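Side-chain contacts in cycloalternan-forming enzyme (Listeria monocytogenes serovar 1/2a, PDB 5F7U), which belongs to glycoside hydrolase family 31, combining a TIM barrel with a galactose mutarotase-like domain and a family 6 carbohydrate-binding module: residues 125-130 with 180-185; 95-100 with 105-110; 688-693 with 788-793; 261-266 with 314-319. The protein carries 1 engineered substitution. One frame throughout, in Å; residues are numbered along the deposited sequence.

Contact 1: residues 125-130 with 180-185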
loop_
_atom_site.group_PDB
_atom_site.type_symbol
_atom_site.label_atom_id
_atom_site.label_comp_id
_atom_site.label_asym_id
_atom_site.label_seq_id
_atom_site.Cartn_x
_atom_site.Cartn_y
_atom_site.Cartn_z
ATOM N N THR A 125 30.739 6.081 -28.841
ATOM C CA THR A 125 31.514 6.392 -30.035
ATOM C C THR A 125 30.766 7.305 -30.999
ATOM O O THR A 125 31.391 8.054 -31.749
ATOM C CB THR A 125 31.995 5.123 -30.775
ATOM O OG1 THR A 125 30.868 4.342 -31.168
ATOM C CG2 THR A 125 32.865 4.291 -29.878
ATOM N N SER A 126 29.438 7.239 -30.980
ATOM C CA SER A 126 28.617 8.153 -31.770
ATOM C C SER A 126 27.196 8.222 -31.236
ATOM O O SER A 126 26.712 7.300 -30.556
ATOM C CB SER A 126 28.626 7.788 -33.265
ATOM O OG SER A 126 27.898 6.597 -33.533
ATOM N N VAL A 127 26.548 9.338 -31.559
ATOM C CA VAL A 127 25.181 9.633 -31.150
ATOM C C VAL A 127 24.366 9.787 -32.439
ATOM O O VAL A 127 24.760 10.531 -33.337
ATOM C CB VAL A 127 25.125 10.958 -30.330
ATOM C CG1 VAL A 127 23.696 11.323 -29.942
ATOM C CG2 VAL A 127 26.001 10.872 -29.092
ATOM N N VAL A 128 23.250 9.071 -32.532
ATOM C CA VAL A 128 22.344 9.181 -33.678
ATOM C C VAL A 128 20.977 9.633 -33.142
ATOM O O VAL A 128 20.347 8.930 -32.354
ATOM C CB VAL A 128 22.213 7.840 -34.436
ATOM C CG1 VAL A 128 21.261 7.990 -35.609
ATOM C CG2 VAL A 128 23.576 7.341 -34.922
ATOM N N ASP A 129 20.544 10.823 -33.551
ATOM C CA ASP A 129 19.270 11.349 -33.089
ATOM C C ASP A 129 18.243 11.091 -34.175
ATOM O O ASP A 129 18.321 11.661 -35.278
ATOM C CB ASP A 129 19.386 12.844 -32.765
ATOM C CG ASP A 129 18.070 13.449 -32.291
ATOM O OD1 ASP A 129 17.026 12.745 -32.276
ATOM O OD2 ASP A 129 18.087 14.640 -31.942
ATOM N N ASN A 130 17.300 10.210 -33.860
ATOM C CA ASN A 130 16.279 9.811 -34.829
ATOM C C ASN A 130 14.954 10.573 -34.674
ATOM O O ASN A 130 13.964 10.226 -35.324
ATOM C CB ASN A 130 16.055 8.297 -34.767
ATOM C CG ASN A 130 17.269 7.509 -35.234
ATOM O OD1 ASN A 130 17.815 6.673 -34.477
ATOM N ND2 ASN A 130 17.716 7.774 -36.436
ATOM N N VAL A 180 19.144 18.316 -28.378
ATOM C CA VAL A 180 20.399 17.605 -28.161
ATOM C C VAL A 180 21.533 18.591 -28.389
ATOM O O VAL A 180 21.506 19.357 -29.365
ATOM C CB VAL A 180 20.554 16.399 -29.127
ATOM C CG1 VAL A 180 21.860 15.651 -28.895
ATOM C CG2 VAL A 180 19.389 15.432 -28.997
ATOM N N GLU A 181 22.512 18.560 -27.491
ATOM C CA GLU A 181 23.773 19.264 -27.660
ATOM C C GLU A 181 24.872 18.208 -27.638
ATOM O O GLU A 181 25.236 17.702 -26.572
ATOM C CB GLU A 181 23.959 20.283 -26.535
ATOM C CG GLU A 181 25.253 21.078 -26.609
ATOM C CD GLU A 181 25.230 22.187 -27.651
ATOM O OE1 GLU A 181 24.285 22.248 -28.470
ATOM O OE2 GLU A 181 26.170 23.009 -27.648
ATOM N N ASP A 182 25.360 17.849 -28.824
ATOM C CA ASP A 182 26.344 16.778 -28.990
ATOM C C ASP A 182 27.715 17.398 -29.218
ATOM O O ASP A 182 27.884 18.230 -30.113
ATOM C CB ASP A 182 25.929 15.898 -30.176
ATOM C CG ASP A 182 26.779 14.658 -30.330
ATOM O OD1 ASP A 182 27.541 14.312 -29.402
ATOM O OD2 ASP A 182 26.658 13.995 -31.385
ATOM N N THR A 183 28.679 17.016 -28.383
ATOM C CA THR A 183 30.055 17.529 -28.465
ATOM C C THR A 183 31.035 16.352 -28.445
ATOM O O THR A 183 30.625 15.207 -28.271
ATOM C CB THR A 183 30.389 18.510 -27.305
ATOM O OG1 THR A 183 30.608 17.777 -26.090
ATOM C CG2 THR A 183 29.275 19.543 -27.091
ATOM N N ALA A 184 32.330 16.639 -28.593
ATOM C CA ALA A 184 33.353 15.592 -28.625
ATOM C C ALA A 184 33.357 14.736 -27.363
ATOM O O ALA A 184 33.528 13.514 -27.438
ATOM C CB ALA A 184 34.733 16.200 -28.862
ATOM N N GLU A 185 33.140 15.378 -26.217
ATOM C CA GLU A 185 33.305 14.727 -24.919
ATOM C C GLU A 185 31.994 14.355 -24.233
ATOM O O GLU A 185 31.997 13.552 -23.306
ATOM C CB GLU A 185 34.132 15.603 -23.971
ATOM C CG GLU A 185 35.454 16.102 -24.545
ATOM C CD GLU A 185 35.357 17.487 -25.200
ATOM O OE1 GLU A 185 34.272 17.866 -25.741
ATOM O OE2 GLU A 185 36.386 18.212 -25.175
HETATM O O HOH W 1 28.195 11.745 -32.086
#
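V127 and D182 meet head-on; two residues along, D129 and V180 overlap side by side, running in opposite senses. No hydrogen bond joins the two segments directly, and the paired CA atoms stand 7.6 Å (V127 to D182) and 8.0 Å (D129 to V180) apart, too far for backbone pairing, so the direct contact is made by side chains. D182 comes in carboxylate first: OD2 lies 3.6 Å from CB of V127, while CG2 of V127 sits 3.8 Å from OD1. A water ties the same pair together, accepting from N of V127 at 3.0 Å and donating to OD2 of D182 at 2.8 Å. The other oxygen, OD1, forms a salt bridge with K200, so both oxygens of this carboxylate are held. V180 brings its CG2 methyl to 3.3 Å from OD2 of D129. CG of D129 lies opposite the backbone N (chi1 179°), which places OD2 beside that methyl; OD1 is bonded to Y178. V127, V180 and D182 also touch V187 of strand 186-190. Strands 106-129 and 179-182 thus face each other through side chains without backbone bonds, consistent with a layered beta sandwich at the mutarotase-like domain of family 31.

Contact 2: residues 95-100 with 105-110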
loop_
_atom_site.group_PDB
_atom_site.type_symbol
_atom_site.label_atom_id
_atom_site.label_comp_id
_atom_site.label_asym_id
_atom_site.label_seq_id
_atom_site.Cartn_x
_atom_site.Cartn_y
_atom_site.Cartn_z
ATOM N N THR A 95 26.217 -35.696 -18.840
ATOM C CA THR A 95 25.200 -36.669 -18.477
ATOM C C THR A 95 25.714 -37.323 -17.199
ATOM O O THR A 95 26.877 -37.724 -17.118
ATOM C CB THR A 95 25.023 -37.710 -19.606
ATOM O OG1 THR A 95 24.591 -37.047 -20.801
ATOM C CG2 THR A 95 23.997 -38.801 -19.249
ATOM N N THR A 96 24.862 -37.391 -16.184
ATOM C CA THR A 96 25.238 -38.040 -14.923
ATOM C C THR A 96 24.765 -39.480 -14.977
ATOM O O THR A 96 23.702 -39.753 -15.533
ATOM C CB THR A 96 24.675 -37.286 -13.698
ATOM O OG1 THR A 96 23.256 -37.163 -13.833
ATOM C CG2 THR A 96 25.304 -35.899 -13.627
ATOM N N LYS A 97 25.565 -40.397 -14.434
ATOM C CA LYS A 97 25.294 -41.838 -14.550
ATOM C C LYS A 97 25.542 -42.589 -13.256
ATOM O O LYS A 97 26.461 -42.256 -12.511
ATOM C CB LYS A 97 26.144 -42.491 -15.654
ATOM C CG LYS A 97 25.848 -41.950 -17.039
ATOM C CD LYS A 97 26.387 -42.873 -18.111
ATOM C CE LYS A 97 25.832 -42.466 -19.457
ATOM N NZ LYS A 97 26.336 -43.417 -20.492
ATOM N N GLY A 98 24.705 -43.586 -12.995
ATOM C CA GLY A 98 24.939 -44.510 -11.881
ATOM C C GLY A 98 24.690 -45.944 -12.294
ATOM O O GLY A 98 23.800 -46.212 -13.092
ATOM N N SER A 99 25.498 -46.856 -11.759
ATOM C CA SER A 99 25.245 -48.294 -11.881
ATOM C C SER A 99 25.841 -49.043 -10.700
ATOM O O SER A 99 26.740 -48.538 -10.023
ATOM C CB SER A 99 25.796 -48.852 -13.192
ATOM O OG SER A 99 27.179 -48.615 -13.286
ATOM N N THR A 100 25.329 -50.247 -10.464
ATOM C CA THR A 100 25.785 -51.091 -9.365
ATOM C C THR A 100 26.441 -52.329 -9.963
ATOM O O THR A 100 25.865 -52.979 -10.845
ATOM C CB THR A 100 24.620 -51.462 -8.415
ATOM O OG1 THR A 100 23.965 -50.263 -7.980
ATOM C CG2 THR A 100 25.120 -52.226 -7.185
ATOM N N ALA A 105 23.044 -48.974 -16.408
ATOM C CA ALA A 105 23.284 -47.601 -15.956
ATOM C C ALA A 105 22.001 -46.787 -16.009
ATOM O O ALA A 105 21.251 -46.866 -16.980
ATOM C CB ALA A 105 24.397 -46.927 -16.754
ATOM N N TYR A 106 21.738 -46.028 -14.950
ATOM C CA TYR A 106 20.655 -45.048 -14.957
ATOM C C TYR A 106 21.313 -43.699 -15.146
ATOM O O TYR A 106 22.402 -43.468 -14.611
ATOM C CB TYR A 106 19.895 -45.079 -13.632
ATOM C CG TYR A 106 19.259 -46.411 -13.361
ATOM C CD1 TYR A 106 17.998 -46.712 -13.876
ATOM C CD2 TYR A 106 19.921 -47.383 -12.606
ATOM C CE1 TYR A 106 17.410 -47.947 -13.655
ATOM C CE2 TYR A 106 19.333 -48.632 -12.376
ATOM C CZ TYR A 106 18.074 -48.895 -12.901
ATOM O OH TYR A 106 17.471 -50.116 -12.682
ATOM N N GLU A 107 20.664 -42.810 -15.892
ATOM C CA GLU A 107 21.285 -41.527 -16.239
ATOM C C GLU A 107 20.329 -40.339 -16.186
ATOM O O GLU A 107 19.109 -40.500 -16.242
ATOM C CB GLU A 107 21.968 -41.591 -17.622
ATOM C CG GLU A 107 21.050 -41.946 -18.771
ATOM C CD GLU A 107 21.750 -41.827 -20.120
ATOM O OE1 GLU A 107 21.388 -40.914 -20.902
ATOM O OE2 GLU A 107 22.684 -42.618 -20.378
ATOM N N SER A 108 20.913 -39.156 -16.046
ATOM C CA SER A 108 20.189 -37.898 -16.194
ATOM C C SER A 108 20.927 -37.022 -17.187
ATOM O O SER A 108 22.157 -36.970 -17.196
ATOM C CB SER A 108 20.065 -37.167 -14.865
ATOM O OG SER A 108 19.347 -37.953 -13.915
ATOM N N GLY A 109 20.158 -36.330 -18.017
ATOM C CA GLY A 109 20.727 -35.413 -19.005
ATOM C C GLY A 109 20.455 -35.836 -20.432
ATOM O O GLY A 109 19.614 -36.717 -20.647
ATOM N N PRO A 110 21.168 -35.258 -21.410
ATOM C CA PRO A 110 22.274 -34.312 -21.188
ATOM C C PRO A 110 21.830 -32.920 -20.729
ATOM O O PRO A 110 20.697 -32.529 -20.976
ATOM C CB PRO A 110 22.914 -34.198 -22.578
ATOM C CG PRO A 110 21.797 -34.493 -23.519
ATOM C CD PRO A 110 20.986 -35.561 -22.847
HETATM O O HOH W 2 22.906 -38.390 -22.443
#
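An antiparallel beta hairpin joins T96 to S108 and G98 to Y106, the two hydrogen-bonded pairs, with K97 and E107 as the non-hydrogen-bonded pair between them. The short axes run 178° apart, and each hydrogen-bonded pair makes two backbone bonds; that from N of G98 to O of Y106 is 2.8 Å long. K97 and E107 lie alongside each other on one face. CE of K97 comes to 3.3 Å from OE2 of E107, whereas NZ remains 3.7 Å from that oxygen, a long salt bridge; the main partner of the ammonium is E54 of strand 49-57. The CG2 methyl of T95 sits 3.7 Å from OE1 of E107, and a water hydrogen-bonded to OG1 of T95 at 2.7 Å reaches the same OE1 only weakly. On the other face, OG1 of T96 approaches CB of S108 to 3.4 Å, and both hydroxyls are bonded to the carboxylate of E7. Past S108, G109 (phi 116°) leads through a cis peptide into P110. The hairpin probably belongs to the N-terminal E-set-like (immunoglobulin-like) beta domain: strand 91-100 is bonded along its other edge to strand 49-57, through T95, K97 and S99, while T96 packs on L38 and I40 of strand 36-43.

Contact 3: residues 688-693 with 788-793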
loop_
_atom_site.group_PDB
_atom_site.type_symbol
_atom_site.label_atom_id
_atom_site.label_comp_id
_atom_site.label_asym_id
_atom_site.label_seq_id
_atom_site.Cartn_x
_atom_site.Cartn_y
_atom_site.Cartn_z
ATOM N N LEU A 688 -16.469 -3.322 22.265
ATOM C CA LEU A 688 -17.590 -3.038 21.372
ATOM C C LEU A 688 -17.811 -1.537 21.095
ATOM O O LEU A 688 -17.843 -1.158 19.911
ATOM C CB LEU A 688 -18.883 -3.785 21.765
ATOM C CG LEU A 688 -20.054 -3.516 20.803
ATOM C CD1 LEU A 688 -19.804 -4.107 19.410
ATOM C CD2 LEU A 688 -21.344 -4.048 21.404
ATOM N N PRO A 689 -17.949 -0.691 22.152
ATOM C CA PRO A 689 -18.124 0.748 21.866
ATOM C C PRO A 689 -16.920 1.395 21.182
ATOM O O PRO A 689 -17.108 2.292 20.358
ATOM C CB PRO A 689 -18.385 1.380 23.250
ATOM C CG PRO A 689 -18.052 0.325 24.251
ATOM C CD PRO A 689 -18.282 -0.991 23.562
ATOM N N THR A 690 -15.711 0.908 21.474
ATOM C CA THR A 690 -14.516 1.411 20.793
ATOM C C THR A 690 -14.521 1.016 19.313
ATOM O O THR A 690 -14.270 1.861 18.434
ATOM C CB THR A 690 -13.232 0.969 21.528
ATOM O OG1 THR A 690 -13.282 1.509 22.852
ATOM C CG2 THR A 690 -11.992 1.495 20.822
ATOM N N PHE A 691 -14.844 -0.245 19.032
ATOM C CA PHE A 691 -14.985 -0.697 17.640
ATOM C C PHE A 691 -16.055 0.117 16.891
ATOM O O PHE A 691 -15.826 0.572 15.777
ATOM C CB PHE A 691 -15.300 -2.196 17.549
ATOM C CG PHE A 691 -15.190 -2.753 16.159
ATOM C CD1 PHE A 691 -16.264 -2.671 15.263
ATOM C CD2 PHE A 691 -14.014 -3.381 15.742
ATOM C CE1 PHE A 691 -16.157 -3.187 13.971
ATOM C CE2 PHE A 691 -13.894 -3.893 14.458
ATOM C CZ PHE A 691 -14.975 -3.812 13.567
ATOM N N GLN A 692 -17.228 0.260 17.504
ATOM C CA GLN A 692 -18.313 1.060 16.929
ATOM C C GLN A 692 -17.874 2.489 16.646
ATOM O O GLN A 692 -18.147 3.014 15.561
ATOM C CB GLN A 692 -19.520 1.060 17.867
ATOM C CG GLN A 692 -20.253 -0.273 17.922
ATOM C CD GLN A 692 -21.268 -0.323 19.045
ATOM O OE1 GLN A 692 -21.207 0.467 19.983
ATOM N NE2 GLN A 692 -22.225 -1.259 18.956
ATOM N N LYS A 693 -17.161 3.110 17.588
ATOM C CA LYS A 693 -16.692 4.488 17.384
ATOM C C LYS A 693 -15.892 4.573 16.090
ATOM O O LYS A 693 -16.140 5.448 15.266
ATOM C CB LYS A 693 -15.865 4.983 18.565
ATOM C CG LYS A 693 -15.271 6.378 18.347
ATOM C CD LYS A 693 -14.644 6.984 19.603
ATOM C CE LYS A 693 -13.246 6.428 19.868
ATOM N NZ LYS A 693 -12.474 7.268 20.841
ATOM N N ASP A 788 -4.995 7.302 25.226
ATOM C CA ASP A 788 -5.353 6.073 25.927
ATOM C C ASP A 788 -5.766 5.041 24.893
ATOM O O ASP A 788 -5.779 5.337 23.687
ATOM C CB ASP A 788 -6.444 6.315 26.991
ATOM C CG ASP A 788 -7.818 6.668 26.401
ATOM O OD1 ASP A 788 -8.157 6.342 25.237
ATOM O OD2 ASP A 788 -8.602 7.275 27.159
ATOM N N VAL A 789 -6.098 3.842 25.353
ATOM C CA VAL A 789 -6.331 2.688 24.458
ATOM C C VAL A 789 -7.483 2.893 23.458
ATOM O O VAL A 789 -7.524 2.237 22.419
ATOM C CB VAL A 789 -6.473 1.369 25.282
ATOM C CG1 VAL A 789 -7.777 1.337 26.077
ATOM C CG2 VAL A 789 -6.363 0.134 24.403
ATOM N N ASP A 790 -8.380 3.836 23.757
ATOM C CA ASP A 790 -9.528 4.104 22.906
ATOM C C ASP A 790 -9.324 5.245 21.927
ATOM O O ASP A 790 -10.219 5.530 21.129
ATOM C CB ASP A 790 -10.745 4.400 23.792
ATOM C CG ASP A 790 -11.021 3.301 24.762
ATOM O OD1 ASP A 790 -11.076 2.141 24.318
ATOM O OD2 ASP A 790 -11.208 3.594 25.977
ATOM N N THR A 791 -8.140 5.860 21.967
ATOM C CA THR A 791 -7.862 7.150 21.314
ATOM C C THR A 791 -6.871 7.002 20.164
ATOM O O THR A 791 -5.840 6.327 20.299
ATOM C CB THR A 791 -7.317 8.137 22.375
ATOM O OG1 THR A 791 -8.324 8.331 23.380
ATOM C CG2 THR A 791 -6.912 9.497 21.781
ATOM N N LEU A 792 -7.176 7.671 19.053
ATOM C CA LEU A 792 -6.293 7.673 17.878
ATOM C C LEU A 792 -6.008 9.117 17.467
ATOM O O LEU A 792 -6.938 9.812 17.085
ATOM C CB LEU A 792 -6.999 6.948 16.708
ATOM C CG LEU A 792 -6.293 6.899 15.346
ATOM C CD1 LEU A 792 -5.134 5.916 15.386
ATOM C CD2 LEU A 792 -7.268 6.459 14.278
ATOM N N PRO A 793 -4.735 9.564 17.487
ATOM C CA PRO A 793 -4.442 10.938 17.013
ATOM C C PRO A 793 -4.684 11.046 15.507
ATOM O O PRO A 793 -4.081 10.300 14.740
ATOM C CB PRO A 793 -2.942 11.116 17.305
ATOM C CG PRO A 793 -2.589 10.010 18.259
ATOM C CD PRO A 793 -3.526 8.871 17.967
#
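T690 and D790 carry the tight part of this contact. The hydroxyl OG1 of T690 donates to OD1 of D790 over 2.7 Å, arriving from above the carboxylate plane (59° out of it), and the two side chains cross at about a right angle. Methyl CG2 of T690 closes in beside the bond, 3.7 Å from the same OD1. With chi1 of T690 at -60°, OG1 lies beside the backbone N, where O of T686, one helical turn back, is a further partner, so the proton is probably shared. OD1 of D790 also forms a salt bridge to K646 of helix 642-653, and this positive charge would be expected to favour the ionised form of D790.

Helix 687-700 lies in the TIM-barrel domain and loop 788-793 in the C-terminal domain of the family 31 architecture, so the contact joins these two parts. The loop is shaped by a type I turn from D788 to T791 and an Asx turn: OD1 of D788 accepts from N of D790 at 2.9 Å and from OG1 of T791 at 2.7 Å, the donors reaching it from opposite faces of its plane. T690 and K693 then join it to the helix.

Where T690 is buried, K693 is partly exposed and contributes the smaller share of the contact. Its chain bends at chi3 (80°), bringing NZ to 2.9 Å from O of D790, above the carbonyl plane rather than on a lone pair. That carbonyl also accepts from the hydroxyl of Y694. NZ stays 6.4 Å from OD1 of D790, too far for a salt bridge.

Contact 4: residues 261-266 with 314-319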
loop_
_atom_site.group_PDB
_atom_site.type_symbol
_atom_site.label_atom_id
_atom_site.label_comp_id
_atom_site.label_asym_id
_atom_site.label_seq_id
_atom_site.Cartn_x
_atom_site.Cartn_y
_atom_site.Cartn_z
ATOM N N ASN A 261 12.185 2.020 4.361
ATOM C CA ASN A 261 13.331 2.601 3.678
ATOM C C ASN A 261 14.362 1.496 3.471
ATOM O O ASN A 261 14.978 1.036 4.420
ATOM C CB ASN A 261 13.903 3.742 4.525
ATOM C CG ASN A 261 15.187 4.324 3.953
ATOM O OD1 ASN A 261 15.686 3.904 2.898
ATOM N ND2 ASN A 261 15.751 5.283 4.672
ATOM N N GLN A 262 14.557 1.084 2.226
ATOM C CA GLN A 262 15.391 -0.081 1.923
ATOM C C GLN A 262 16.889 0.203 1.872
ATOM O O GLN A 262 17.657 -0.693 1.573
ATOM C CB GLN A 262 14.929 -0.740 0.603
ATOM C CG GLN A 262 13.497 -1.295 0.658
ATOM C CD GLN A 262 13.318 -2.473 1.618
ATOM O OE1 GLN A 262 14.252 -3.236 1.871
ATOM N NE2 GLN A 262 12.116 -2.631 2.137
ATOM N N ARG A 263 17.326 1.421 2.193
ATOM C CA ARG A 263 18.778 1.671 2.214
ATOM C C ARG A 263 19.462 0.680 3.162
ATOM O O ARG A 263 19.025 0.499 4.281
ATOM C CB ARG A 263 19.126 3.120 2.580
ATOM C CG ARG A 263 20.575 3.467 2.218
ATOM C CD ARG A 263 21.069 4.777 2.845
ATOM N NE ARG A 263 22.403 5.054 2.326
ATOM C CZ ARG A 263 22.622 5.661 1.161
ATOM N NH1 ARG A 263 21.593 6.076 0.414
ATOM N NH2 ARG A 263 23.865 5.833 0.725
ATOM N N GLY A 264 20.514 0.035 2.667
ATOM C CA GLY A 264 21.262 -0.983 3.396
ATOM C C GLY A 264 20.917 -2.412 3.029
ATOM O O GLY A 264 21.663 -3.328 3.401
ATOM N N LYS A 265 19.804 -2.606 2.316
ATOM C CA LYS A 265 19.270 -3.941 2.030
ATOM C C LYS A 265 19.559 -4.372 0.592
ATOM O O LYS A 265 19.601 -3.533 -0.333
ATOM C CB LYS A 265 17.734 -3.977 2.197
ATOM C CG LYS A 265 17.148 -3.600 3.562
ATOM C CD LYS A 265 17.267 -4.755 4.529
ATOM C CE LYS A 265 16.529 -4.461 5.833
ATOM N NZ LYS A 265 17.058 -5.392 6.868
ATOM N N ASP A 266 19.697 -5.690 0.412
ATOM C CA ASP A 266 19.608 -6.326 -0.908
ATOM C C ASP A 266 18.169 -6.768 -1.069
ATOM O O ASP A 266 17.730 -7.672 -0.378
ATOM C CB ASP A 266 20.524 -7.550 -1.001
ATOM C CG ASP A 266 21.982 -7.181 -0.995
ATOM O OD1 ASP A 266 22.357 -6.276 -1.757
ATOM O OD2 ASP A 266 22.757 -7.787 -0.217
ATOM N N LYS A 314 26.449 -2.941 -0.495
ATOM C CA LYS A 314 27.793 -3.457 -0.783
ATOM C C LYS A 314 28.817 -2.372 -0.512
ATOM O O LYS A 314 29.734 -2.551 0.288
ATOM C CB LYS A 314 27.934 -3.931 -2.241
ATOM C CG LYS A 314 26.849 -4.878 -2.751
ATOM C CD LYS A 314 26.792 -6.185 -1.978
ATOM C CE LYS A 314 25.817 -7.145 -2.650
ATOM N NZ LYS A 314 25.538 -8.280 -1.733
ATOM N N VAL A 315 28.636 -1.245 -1.192
ATOM C CA VAL A 315 29.468 -0.062 -1.065
ATOM C C VAL A 315 28.505 1.024 -0.566
ATOM O O VAL A 315 27.362 1.101 -1.030
ATOM C CB VAL A 315 30.069 0.318 -2.444
ATOM C CG1 VAL A 315 30.923 1.568 -2.347
ATOM C CG2 VAL A 315 30.907 -0.830 -3.005
ATOM N N GLU A 316 28.965 1.850 0.377
ATOM C CA GLU A 316 28.106 2.827 1.064
ATOM C C GLU A 316 27.471 3.880 0.141
ATOM O O GLU A 316 26.423 4.419 0.469
ATOM C CB GLU A 316 28.925 3.530 2.164
ATOM C CG GLU A 316 28.124 4.328 3.193
ATOM C CD GLU A 316 27.864 5.795 2.813
ATOM O OE1 GLU A 316 28.660 6.413 2.056
ATOM O OE2 GLU A 316 26.851 6.351 3.287
ATOM N N ASP A 317 28.136 4.190 -0.968
ATOM C CA ASP A 317 27.678 5.239 -1.876
ATOM C C ASP A 317 27.221 4.690 -3.228
ATOM O O ASP A 317 27.144 5.433 -4.197
ATOM C CB ASP A 317 28.772 6.321 -2.053
ATOM C CG ASP A 317 29.993 5.830 -2.814
ATOM O OD1 ASP A 317 30.204 4.607 -2.955
ATOM O OD2 ASP A 317 30.788 6.688 -3.263
ATOM N N LYS A 318 26.892 3.400 -3.278
ATOM C CA LYS A 318 26.492 2.769 -4.538
ATOM C C LYS A 318 25.161 2.050 -4.393
ATOM O O LYS A 318 24.965 1.301 -3.436
ATOM C CB LYS A 318 27.553 1.747 -4.968
ATOM C CG LYS A 318 27.304 1.098 -6.336
ATOM C CD LYS A 318 28.311 -0.001 -6.657
ATOM C CE LYS A 318 29.705 0.559 -6.839
ATOM N NZ LYS A 318 30.606 -0.432 -7.503
ATOM N N TYR A 319 24.249 2.269 -5.333
ATOM C CA TYR A 319 23.139 1.313 -5.497
ATOM C C TYR A 319 23.133 0.675 -6.872
ATOM O O TYR A 319 23.584 1.274 -7.847
ATOM C CB TYR A 319 21.757 1.872 -5.107
ATOM C CG TYR A 319 21.116 2.810 -6.105
ATOM C CD1 TYR A 319 20.319 2.319 -7.159
ATOM C CD2 TYR A 319 21.284 4.190 -5.985
ATOM C CE1 TYR A 319 19.705 3.197 -8.065
ATOM C CE2 TYR A 319 20.668 5.084 -6.875
ATOM C CZ TYR A 319 19.872 4.579 -7.909
ATOM O OH TYR A 319 19.292 5.464 -8.794
HETATM O O HOH W 3 24.870 4.400 3.612
#
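R263 meets E316, and D266 meets K314, mainly through charged and polar groups. Of the direct charge pairs, the firmer is D266 with K314: NZ of K314 donates to OD2 of D266 over 3.2 Å, from above the carboxylate plane, and the side chains cross at about a right angle. A bend at chi2 of K314 (-62°) leaves CE 3.7 Å from OD1 of D266. That OD1 is itself bonded to S313. The second is a long salt bridge, NH2 of R263 standing 4.0 Å from OE2 of E316, with the guanidinium and carboxylate planes 50° apart.

Hydrogen bonding to the backbone supplements it. NH2 of R263 reaches O of E316 at 2.9 Å, near the guanidinium plane but at a poor N-H angle of 125°, so the bond is weak. NH1 is bonded to O of E248 and to OG1 of T244, which holds the guanidinium in place.

Water completes the link: one molecule in the guanidinium plane accepts from NE of R263 at 2.9 Å and donates to OE2 of E316 at 2.8 Å. OE2 also has S246 as a partner.

Both segments carry turns that lead into strands: strand 266-269 follows the type II turn Q262-K265, and strand 318-327 begins at the last residue of the type I turn V315-K318. The two strands flank 307-311 in antiparallel pairing, with 261-266 in the mutarotase-like domain.

In the fold
The contacts follow one another along the chain in the order 2, 1, 4, 3, each closing before the next opens. Contacts 1 and 2 share strand 106-129, the long broken strand that runs from the N-terminal hairpin to the strand ends of contact 1, yet their centres are about 57 Å apart. Contact 4 is linked to them through a succession of antiparallel strand pairings that may comprise several sheets, its centre about 33 Å from that of contact 1 and about 45 Å from that of contact 2. Contact 3 lies across the chain's centre from contacts 1 and 2. None touches another, so they are independent; contact 3 joins two domains, while contact 2 stays within one hairpin.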